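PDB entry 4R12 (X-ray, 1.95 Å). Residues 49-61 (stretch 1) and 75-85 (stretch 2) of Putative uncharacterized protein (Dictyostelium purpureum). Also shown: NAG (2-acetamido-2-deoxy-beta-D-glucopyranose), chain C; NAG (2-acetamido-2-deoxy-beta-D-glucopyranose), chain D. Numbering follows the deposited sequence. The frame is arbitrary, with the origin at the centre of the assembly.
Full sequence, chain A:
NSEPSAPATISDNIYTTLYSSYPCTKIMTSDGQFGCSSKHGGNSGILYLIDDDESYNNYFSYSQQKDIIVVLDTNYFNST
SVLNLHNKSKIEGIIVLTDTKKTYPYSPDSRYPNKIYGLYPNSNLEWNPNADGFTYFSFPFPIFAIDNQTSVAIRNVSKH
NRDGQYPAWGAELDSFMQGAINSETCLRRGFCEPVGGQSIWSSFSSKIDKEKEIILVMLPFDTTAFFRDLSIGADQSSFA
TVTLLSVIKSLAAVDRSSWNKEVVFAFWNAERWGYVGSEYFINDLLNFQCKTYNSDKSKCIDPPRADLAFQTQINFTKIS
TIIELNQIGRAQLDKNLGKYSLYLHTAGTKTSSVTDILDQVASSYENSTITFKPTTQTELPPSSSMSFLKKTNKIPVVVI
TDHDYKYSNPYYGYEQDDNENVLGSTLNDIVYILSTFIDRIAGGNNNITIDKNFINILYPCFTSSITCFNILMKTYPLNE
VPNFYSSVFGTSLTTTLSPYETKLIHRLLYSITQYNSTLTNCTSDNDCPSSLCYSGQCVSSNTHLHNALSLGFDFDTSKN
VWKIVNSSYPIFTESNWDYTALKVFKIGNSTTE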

ATOM      1  N   LEU A  49     -15.521 -24.459  15.479  1.00 46.73           N
ATOM      2  CA  LEU A  49     -15.309 -23.091  15.965  1.00 42.06           C
ATOM      3  C   LEU A  49     -14.390 -22.999  17.176  1.00 42.10           C
ATOM      4  O   LEU A  49     -14.623 -23.636  18.202  1.00 45.24           O
ATOM      5  CB  LEU A  49     -16.653 -22.447  16.310  1.00 45.43           C
ATOM      6  CG  LEU A  49     -16.594 -21.081  17.000  1.00 42.63           C
ATOM      7  CD1 LEU A  49     -16.043 -20.015  16.056  1.00 39.38           C
ATOM      8  CD2 LEU A  49     -17.966 -20.698  17.509  1.00 44.61           C
ATOM      9  N   ILE A  50     -13.337 -22.202  17.048  1.00 40.73           N
ATOM     10  CA  ILE A  50     -12.522 -21.831  18.189  1.00 39.75           C
ATOM     11  C   ILE A  50     -12.797 -20.368  18.527  1.00 41.83           C
ATOM     12  O   ILE A  50     -12.457 -19.482  17.749  1.00 37.46           O
ATOM     13  CB  ILE A  50     -11.027 -22.032  17.918  1.00 38.66           C
ATOM     14  CG1 ILE A  50     -10.715 -23.521  17.719  1.00 41.68           C
ATOM     15  CG2 ILE A  50     -10.197 -21.473  19.063  1.00 40.54           C
ATOM     16  CD1 ILE A  50      -9.240 -23.802  17.554  1.00 40.94           C
ATOM     17  N   ASP A  51     -13.431 -20.127  19.674  1.00 43.08           N
ATOM     18  CA  ASP A  51     -13.788 -18.767  20.097  1.00 41.65           C
ATOM     19  C   ASP A  51     -13.485 -18.533  21.580  1.00 43.83           C
ATOM     20  O   ASP A  51     -13.772 -17.470  22.126  1.00 43.88           O
ATOM     21  CB  ASP A  51     -15.269 -18.484  19.803  1.00 39.33           C
ATOM     22  CG  ASP A  51     -16.217 -19.341  20.639  1.00 43.92           C
ATOM     23  OD1 ASP A  51     -15.762 -20.300  21.299  1.00 44.25           O
ATOM     24  OD2 ASP A  51     -17.434 -19.058  20.624  1.00 43.36           O
ATOM     25  N   ASP A  52     -12.908 -19.540  22.224  1.00 43.61           N
ATOM     26  CA  ASP A  52     -12.455 -19.423  23.608  1.00 45.75           C
ATOM     27  C   ASP A  52     -11.408 -20.490  23.915  1.00 47.87           C
ATOM     28  O   ASP A  52     -11.181 -21.393  23.106  1.00 47.34           O
ATOM     29  CB  ASP A  52     -13.627 -19.523  24.595  1.00 47.87           C
ATOM     30  CG  ASP A  52     -14.522 -20.732  24.347  1.00 50.61           C
ATOM     31  OD1 ASP A  52     -14.015 -21.808  23.971  1.00 50.38           O
ATOM     32  OD2 ASP A  52     -15.751 -20.603  24.540  1.00 51.61           O
ATOM     33  N   ASP A  53     -10.776 -20.373  25.081  1.00 46.50           N
ATOM     34  CA  ASP A  53      -9.726 -21.298  25.484  1.00 48.01           C
ATOM     35  C   ASP A  53     -10.258 -22.723  25.526  1.00 50.48           C
ATOM     36  O   ASP A  53      -9.531 -23.679  25.229  1.00 48.74           O
ATOM     37  CB  ASP A  53      -9.149 -20.900  26.846  1.00 48.92           C
ATOM     38  CG  ASP A  53      -8.066 -19.845  26.738  1.00 50.16           C
ATOM     39  OD1 ASP A  53      -7.862 -19.316  25.624  1.00 48.17           O
ATOM     40  OD2 ASP A  53      -7.414 -19.540  27.763  1.00 50.13           O
ATOM     41  N   GLU A  54     -11.536 -22.856  25.877  1.00 50.04           N
ATOM     42  CA  GLU A  54     -12.157 -24.168  25.985  1.00 51.83           C
ATOM     43  C   GLU A  54     -12.205 -24.865  24.640  1.00 50.03           C
ATOM     44  O   GLU A  54     -11.761 -26.003  24.519  1.00 53.03           O
ATOM     45  CB  GLU A  54     -13.572 -24.071  26.564  1.00 54.42           C
ATOM     46  CG  GLU A  54     -14.312 -25.414  26.538  1.00 57.70           C
ATOM     47  CD  GLU A  54     -15.718 -25.350  27.121  1.00 60.63           C
ATOM     48  OE1 GLU A  54     -16.563 -24.593  26.593  1.00 61.13           O
ATOM     49  OE2 GLU A  54     -15.981 -26.072  28.107  1.00 61.27           O
ATOM     50  N   SER A  55     -12.758 -24.192  23.635  1.00 51.17           N
ATOM     51  CA  SER A  55     -12.882 -24.792  22.312  1.00 50.25           C
ATOM     52  C   SER A  55     -11.509 -24.935  21.670  1.00 49.45           C
ATOM     53  O   SER A  55     -11.285 -25.843  20.864  1.00 50.99           O
ATOM     54  CB  SER A  55     -13.824 -23.975  21.417  1.00 48.52           C
ATOM     55  OG  SER A  55     -13.474 -22.602  21.387  1.00 45.64           O
ATOM     56  N   TYR A  56     -10.586 -24.052  22.038  1.00 49.06           N
ATOM     57  CA  TYR A  56      -9.206 -24.178  21.585  1.00 48.08           C
ATOM     58  C   TYR A  56      -8.614 -25.512  22.068  1.00 53.32           C
ATOM     59  O   TYR A  56      -8.165 -26.329  21.263  1.00 51.78           O
ATOM     60  CB  TYR A  56      -8.346 -23.005  22.071  1.00 46.60           C
ATOM     61  CG  TYR A  56      -6.955 -23.039  21.483  1.00 47.00           C
ATOM     62  CD1 TYR A  56      -5.941 -23.762  22.092  1.00 46.12           C
ATOM     63  CD2 TYR A  56      -6.666 -22.380  20.295  1.00 43.74           C
ATOM     64  CE1 TYR A  56      -4.683 -23.821  21.550  1.00 47.42           C
ATOM     65  CE2 TYR A  56      -5.402 -22.432  19.743  1.00 42.29           C
ATOM     66  CZ  TYR A  56      -4.416 -23.158  20.373  1.00 42.44           C
ATOM     67  OH  TYR A  56      -3.153 -23.219  19.842  1.00 42.27           O
ATOM     68  N   ASN A  57      -8.629 -25.728  23.380  1.00 52.22           N
ATOM     69  CA  ASN A  57      -8.097 -26.961  23.962  1.00 54.71           C
ATOM     70  C   ASN A  57      -8.830 -28.219  23.504  1.00 56.32           C
ATOM     71  O   ASN A  57      -8.217 -29.272  23.333  1.00 60.42           O
ATOM     72  CB  ASN A  57      -8.137 -26.886  25.485  1.00 54.08           C
ATOM     73  CG  ASN A  57      -7.163 -25.874  26.042  1.00 55.93           C
ATOM     74  OD1 ASN A  57      -6.073 -25.670  25.497  1.00 55.31           O
ATOM     75  ND2 ASN A  57      -7.545 -25.231  27.140  1.00 55.71           N
ATOM     76  N   ASN A  58     -10.139 -28.116  23.301  1.00 55.74           N
ATOM     77  CA  ASN A  58     -10.924 -29.266  22.864  1.00 56.99           C
ATOM     78  C   ASN A  58     -10.714 -29.613  21.389  1.00 59.43           C
ATOM     79  O   ASN A  58     -11.319 -30.556  20.869  1.00 61.44           O
ATOM     80  CB  ASN A  58     -12.410 -29.030  23.133  1.00 54.74           C
ATOM     81  CG  ASN A  58     -12.737 -29.040  24.615  1.00 58.83           C
ATOM     82  OD1 ASN A  58     -11.963 -29.550  25.429  1.00 61.09           O
ATOM     83  ND2 ASN A  58     -13.889 -28.480  24.974  1.00 58.03           N
ATOM     84  N   TYR A  59      -9.857 -28.851  20.716  1.00 57.37           N
ATOM     85  CA  TYR A  59      -9.514 -29.170  19.339  1.00 58.73           C
ATOM     86  C   TYR A  59      -8.562 -30.365  19.280  1.00 59.78           C
ATOM     87  O   TYR A  59      -8.671 -31.208  18.397  1.00 60.85           O
ATOM     88  CB  TYR A  59      -8.886 -27.967  18.639  1.00 53.15           C
ATOM     89  CG  TYR A  59      -8.357 -28.289  17.265  1.00 52.83           C
ATOM     90  CD1 TYR A  59      -9.222 -28.445  16.192  1.00 52.56           C
ATOM     91  CD2 TYR A  59      -6.993 -28.443  17.041  1.00 54.24           C
ATOM     92  CE1 TYR A  59      -8.744 -28.748  14.924  1.00 54.00           C
ATOM     93  CE2 TYR A  59      -6.503 -28.745  15.778  1.00 53.43           C
ATOM     94  CZ  TYR A  59      -7.384 -28.895  14.724  1.00 53.03           C
ATOM     95  OH  TYR A  59      -6.907 -29.195  13.467  1.00 53.55           O
ATOM     96  N   PHE A  60      -7.635 -30.428  20.230  1.00 59.86           N
ATOM     97  CA  PHE A  60      -6.592 -31.447  20.217  1.00 62.54           C
ATOM     98  C   PHE A  60      -7.146 -32.851  20.424  1.00 67.04           C
ATOM     99  O   PHE A  60      -6.498 -33.837  20.065  1.00 68.19           O
ATOM    100  CB  PHE A  60      -5.542 -31.147  21.286  1.00 60.71           C
ATOM    101  CG  PHE A  60      -4.841 -29.835  21.096  1.00 58.00           C
ATOM    102  CD1 PHE A  60      -5.365 -28.670  21.636  1.00 57.60           C
ATOM    103  CD2 PHE A  60      -3.661 -29.762  20.377  1.00 57.29           C
ATOM    104  CE1 PHE A  60      -4.724 -27.455  21.466  1.00 53.69           C
ATOM    105  CE2 PHE A  60      -3.012 -28.551  20.204  1.00 55.57           C
ATOM    106  CZ  PHE A  60      -3.547 -27.393  20.747  1.00 53.07           C
ATOM    107  N   SER A  61      -8.346 -32.935  20.994  1.00 66.65           N
ATOM    108  CA  SER A  61      -8.951 -34.218  21.330  1.00 67.88           C
ATOM    109  C   SER A  61     -10.236 -34.468  20.546  1.00 67.29           C
ATOM    110  O   SER A  61     -11.080 -35.259  20.958  1.00 68.98           O
ATOM    111  CB  SER A  61      -9.236 -34.287  22.832  1.00 68.24           C
ATOM    112  OG  SER A  61      -8.164 -33.738  23.579  1.00 67.78           O
ATOM    113  N   ASN A  75      -9.367 -13.286  17.803  1.00 29.27           N
ATOM    114  CA  ASN A  75      -8.443 -13.298  18.938  1.00 30.15           C
ATOM    115  C   ASN A  75      -7.548 -14.539  18.929  1.00 32.71           C
ATOM    116  O   ASN A  75      -6.478 -14.552  19.539  1.00 31.39           O
ATOM    117  CB  ASN A  75      -9.197 -13.211  20.261  1.00 33.19           C
ATOM    118  CG  ASN A  75      -9.274 -11.786  20.799  1.00 35.41           C
ATOM    119  OD1 ASN A  75      -8.849 -10.833  20.136  1.00 30.72           O
ATOM    120  ND2 ASN A  75      -9.819 -11.635  22.005  1.00 37.46           N
ATOM    121  N   TYR A  76      -7.981 -15.573  18.213  1.00 31.84           N
ATOM    122  CA  TYR A  76      -7.210 -16.806  18.113  1.00 32.40           C
ATOM    123  C   TYR A  76      -6.468 -16.965  16.785  1.00 31.87           C
ATOM    124  O   TYR A  76      -5.858 -18.007  16.527  1.00 31.80           O
ATOM    125  CB  TYR A  76      -8.134 -17.997  18.368  1.00 33.09           C
ATOM    126  CG  TYR A  76      -8.523 -18.043  19.816  1.00 36.65           C
ATOM    127  CD1 TYR A  76      -9.596 -17.301  20.292  1.00 37.94           C
ATOM    128  CD2 TYR A  76      -7.775 -18.775  20.726  1.00 38.81           C
ATOM    129  CE1 TYR A  76      -9.937 -17.316  21.639  1.00 40.91           C
ATOM    130  CE2 TYR A  76      -8.103 -18.795  22.062  1.00 42.11           C
ATOM    131  CZ  TYR A  76      -9.180 -18.065  22.516  1.00 43.88           C
ATOM    132  OH  TYR A  76      -9.497 -18.095  23.853  1.00 47.14           O
ATOM    133  N   PHE A  77      -6.491 -15.917  15.967  1.00 30.09           N
ATOM    134  CA  PHE A  77      -5.756 -15.914  14.702  1.00 29.93           C
ATOM    135  C   PHE A  77      -4.416 -15.186  14.815  1.00 31.01           C
ATOM    136  O   PHE A  77      -4.339 -13.962  14.687  1.00 27.66           O
ATOM    137  CB  PHE A  77      -6.601 -15.281  13.585  1.00 26.97           C
ATOM    138  CG  PHE A  77      -5.910 -15.259  12.245  1.00 28.81           C
ATOM    139  CD1 PHE A  77      -5.531 -16.444  11.620  1.00 27.89           C
ATOM    140  CD2 PHE A  77      -5.638 -14.056  11.613  1.00 26.33           C
ATOM    141  CE1 PHE A  77      -4.905 -16.431  10.378  1.00 26.55           C
ATOM    142  CE2 PHE A  77      -4.999 -14.035  10.374  1.00 26.95           C
ATOM    143  CZ  PHE A  77      -4.634 -15.222   9.757  1.00 27.79           C
ATOM    144  N   ASN A  78      -3.392 -15.935  15.187  1.00 30.76           N
ATOM    145  CA  ASN A  78      -2.019 -15.469  15.312  1.00 31.86           C
ATOM    146  C   ASN A  78      -1.044 -16.669  15.184  1.00 34.10           C
ATOM    147  O   ASN A  78      -1.486 -17.760  15.249  1.00 33.93           O
ATOM    148  CB  ASN A  78      -1.802 -14.641  16.588  1.00 29.88           C
ATOM    149  CG  ASN A  78      -1.829 -15.467  17.861  1.00 36.82           C
ATOM    150  OD1 ASN A  78      -1.411 -16.585  17.859  1.00 36.46           O
ATOM    151  ND2 ASN A  78      -2.301 -14.889  18.963  1.00 34.33           N
ATOM    152  N   SER A  79       0.245 -16.448  14.962  1.00 32.46           N
ATOM    153  CA  SER A  79       1.173 -17.547  14.683  1.00 34.69           C
ATOM    154  C   SER A  79       1.130 -18.618  15.765  1.00 36.32           C
ATOM    155  O   SER A  79       0.923 -19.789  15.468  1.00 38.11           O
ATOM    156  CB  SER A  79       2.609 -17.033  14.512  1.00 34.94           C
ATOM    157  OG  SER A  79       3.008 -16.234  15.611  1.00 37.76           O
ATOM    158  N   THR A  80       1.297 -18.208  17.016  1.00 36.93           N
ATOM    159  CA  THR A  80       1.400 -19.156  18.122  1.00 40.27           C
ATOM    160  C   THR A  80       0.183 -20.053  18.228  1.00 41.52           C
ATOM    161  O   THR A  80       0.295 -21.275  18.369  1.00 42.06           O
ATOM    162  CB  THR A  80       1.593 -18.418  19.456  1.00 40.09           C
ATOM    163  OG1 THR A  80       2.940 -17.941  19.533  1.00 40.15           O
ATOM    164  CG2 THR A  80       1.332 -19.349  20.627  1.00 45.01           C
ATOM    165  N   SER A  81      -0.980 -19.425  18.132  1.00 35.57           N
ATOM    166  CA  SER A  81      -2.253 -20.089  18.307  1.00 37.96           C
ATOM    167  C   SER A  81      -2.579 -21.040  17.152  1.00 39.61           C
ATOM    168  O   SER A  81      -3.068 -22.151  17.369  1.00 39.36           O
ATOM    169  CB  SER A  81      -3.352 -19.024  18.467  1.00 36.35           C
ATOM    170  OG  SER A  81      -4.640 -19.585  18.344  1.00 37.31           O
ATOM    171  N   VAL A  82      -2.303 -20.610  15.925  1.00 36.47           N
ATOM    172  CA  VAL A  82      -2.616 -21.428  14.759  1.00 38.75           C
ATOM    173  C   VAL A  82      -1.581 -22.547  14.573  1.00 39.97           C
ATOM    174  O   VAL A  82      -1.941 -23.683  14.275  1.00 42.35           O
ATOM    175  CB  VAL A  82      -2.708 -20.573  13.468  1.00 34.56           C
ATOM    176  CG1 VAL A  82      -2.760 -21.455  12.236  1.00 33.81           C
ATOM    177  CG2 VAL A  82      -3.942 -19.652  13.513  1.00 31.86           C
ATOM    178  N   LEU A  83      -0.305 -22.239  14.776  1.00 40.27           N
ATOM    179  CA  LEU A  83       0.729 -23.242  14.534  1.00 44.19           C
ATOM    180  C   LEU A  83       0.654 -24.383  15.545  1.00 46.40           C
ATOM    181  O   LEU A  83       1.153 -25.468  15.276  1.00 49.09           O
ATOM    182  CB  LEU A  83       2.126 -22.612  14.542  1.00 41.77           C
ATOM    183  CG  LEU A  83       2.435 -21.684  13.354  1.00 41.08           C
ATOM    184  CD1 LEU A  83       3.916 -21.543  13.106  1.00 38.88           C
ATOM    185  CD2 LEU A  83       1.742 -22.171  12.091  1.00 43.17           C
ATOM    186  N   ASN A  84       0.018 -24.144  16.690  1.00 41.62           N
ATOM    187  CA  ASN A  84      -0.145 -25.175  17.716  1.00 44.95           C
ATOM    188  C   ASN A  84      -1.272 -26.150  17.445  1.00 48.10           C
ATOM    189  O   ASN A  84      -1.399 -27.168  18.124  1.00 50.51           O
ATOM    190  CB  ASN A  84      -0.385 -24.538  19.076  1.00 45.03           C
ATOM    191  CG  ASN A  84       0.882 -24.261  19.798  1.00 42.73           C
ATOM    192  OD1 ASN A  84       1.865 -24.993  19.642  1.00 45.79           O
ATOM    193  ND2 ASN A  84       0.889 -23.202  20.600  1.00 41.51           N
ATOM    194  N   LEU A  85      -2.104 -25.831  16.462  1.00 48.43           N
ATOM    195  CA  LEU A  85      -3.197 -26.708  16.100  1.00 49.89           C
ATOM    196  C   LEU A  85      -2.657 -27.955  15.417  1.00 51.76           C
ATOM    197  O   LEU A  85      -2.758 -28.091  14.205  1.00 52.85           O
ATOM    198  CB  LEU A  85      -4.187 -25.982  15.196  1.00 48.73           C
ATOM    199  CG  LEU A  85      -4.750 -24.710  15.830  1.00 45.70           C
ATOM    200  CD1 LEU A  85      -5.725 -24.009  14.892  1.00 42.97           C
ATOM    201  CD2 LEU A  85      -5.406 -25.038  17.165  1.00 46.11           C
TER
HETATM  202  C1  NAG C   1      -2.158 -15.086  20.113  1.00 39.22           C
HETATM  203  C2  NAG C   1      -1.678 -14.292  21.314  1.00 39.60           C
HETATM  204  C3  NAG C   1      -1.883 -15.011  22.617  1.00 41.05           C
HETATM  205  C4  NAG C   1      -3.284 -15.505  22.787  1.00 41.62           C
HETATM  206  C5  NAG C   1      -3.648 -16.335  21.555  1.00 41.07           C
HETATM  207  C6  NAG C   1      -5.063 -16.854  21.540  1.00 41.60           C
HETATM  208  C7  NAG C   1       0.125 -12.986  20.501  1.00 38.15           C
HETATM  209  C8  NAG C   1       1.587 -12.942  20.199  1.00 37.91           C
HETATM  210  N2  NAG C   1      -0.299 -14.001  21.197  1.00 39.24           N
HETATM  211  O3  NAG C   1      -1.548 -14.115  23.654  1.00 41.52           O
HETATM  212  O4  NAG C   1      -3.241 -16.298  23.940  1.00 42.89           O
HETATM  213  O5  NAG C   1      -3.433 -15.610  20.362  1.00 39.67           O
HETATM  214  O6  NAG C   1      -6.008 -15.969  22.066  1.00 41.69           O
HETATM  215  O7  NAG C   1      -0.600 -12.129  20.109  1.00 37.43           O
HETATM  216  C1  NAG D   2      -4.219 -16.012  24.947  1.00 49.35           C
HETATM  217  C2  NAG D   2      -4.337 -17.160  25.943  1.00 50.68           C
HETATM  218  C3  NAG D   2      -5.334 -16.762  26.995  1.00 51.69           C
HETATM  219  C4  NAG D   2      -4.957 -15.492  27.698  1.00 51.64           C
HETATM  220  C5  NAG D   2      -4.704 -14.426  26.667  1.00 50.08           C
HETATM  221  C6  NAG D   2      -4.078 -13.256  27.384  1.00 49.99           C
HETATM  222  C7  NAG D   2      -4.040 -19.369  24.996  1.00 50.77           C
HETATM  223  C8  NAG D   2      -4.728 -20.559  24.455  1.00 51.03           C
HETATM  224  N2  NAG D   2      -4.831 -18.386  25.389  1.00 50.91           N
HETATM  225  O3  NAG D   2      -5.483 -17.772  27.975  1.00 53.00           O
HETATM  226  O4  NAG D   2      -6.119 -15.105  28.398  1.00 52.49           O
HETATM  227  O5  NAG D   2      -3.821 -14.875  25.664  1.00 49.17           O
HETATM  228  O6  NAG D   2      -2.737 -13.583  27.692  1.00 50.33           O
HETATM  229  O7  NAG D   2      -2.850 -19.298  25.057  1.00 50.50           O

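Three residues, Y76, L85 and Y56, carry most of the contact between stretches 1 and 2, which together bury 500 Å². Y76, in a 3-10 segment, covers the most surface. Its CA-to-CB bond points toward stretch 1, and the m rotamer lays the ring across the end of the strand and the start of the helix at 53-57. One ring face receives I50: CG2 of I50 lies 4.2 Å from the centroid of the Y76 ring, 26° off the normal, a CH-pi contact, and approaches Y76 CG to 3.9 Å. O6 of the chain C NAG lies over the opposite face and also donates a hydrogen bond to N75 O (O6 to O, 2.9 Å). At the tip of the ring, Y76 OH donates to D53 OD1 at 2.7 Å. D53 N is also near, 2.9 Å from Y76 OH, but the angle is too poor for a hydrogen bond. The D53 carboxylate serves the sugar as well: OD1 accepts from N2 of the chain D NAG at 3.2 Å, and OD2 accepts from its O3 at 2.6 Å. One aspartate thus ties the tyrosine and the glycan to the same helix, although its CA-to-CB bond points away from stretch 2. The glycan is anchored on stretch 2, through the covalent bond between N78 ND2 and C1 of the chain C NAG.

Y56, a t rotamer on the helix, also has its CA-to-CB bond directed toward stretch 2. Its ring is near parallel to that of Y76, with planes at 29°, but the centroids are 6.0 Å apart, so the rings barely overlap; their closest atoms are Y56 CD2 and Y76 CD2, 3.8 Å apart. C8 of the chain D NAG lies over one face of Y56. The Y56 hydroxyl reaches the second helix, where OH donates to S81 O at 2.7 Å. N84 CB packs at the ring edge, 3.2 Å from Y56 OH. S81 OG is turned to its own stretch, donating to Y76 O at 2.7 Å, so S81 links to both tyrosines.

L85 adds a further apolar part of the contact. Its CD2 lies 3.7 Å from Y56 CE2 and 4.0 Å from I50 CD1, while its CB lies 3.7 Å from Y59 CE2; the leucine thereby joins strand residue I50 to the two tyrosines of stretch 1. Y59 OH is buried here without a polar partner in the model. Nearby, F60 presents its ring edge to the backbone, with CE2 3.0 Å from N84 O.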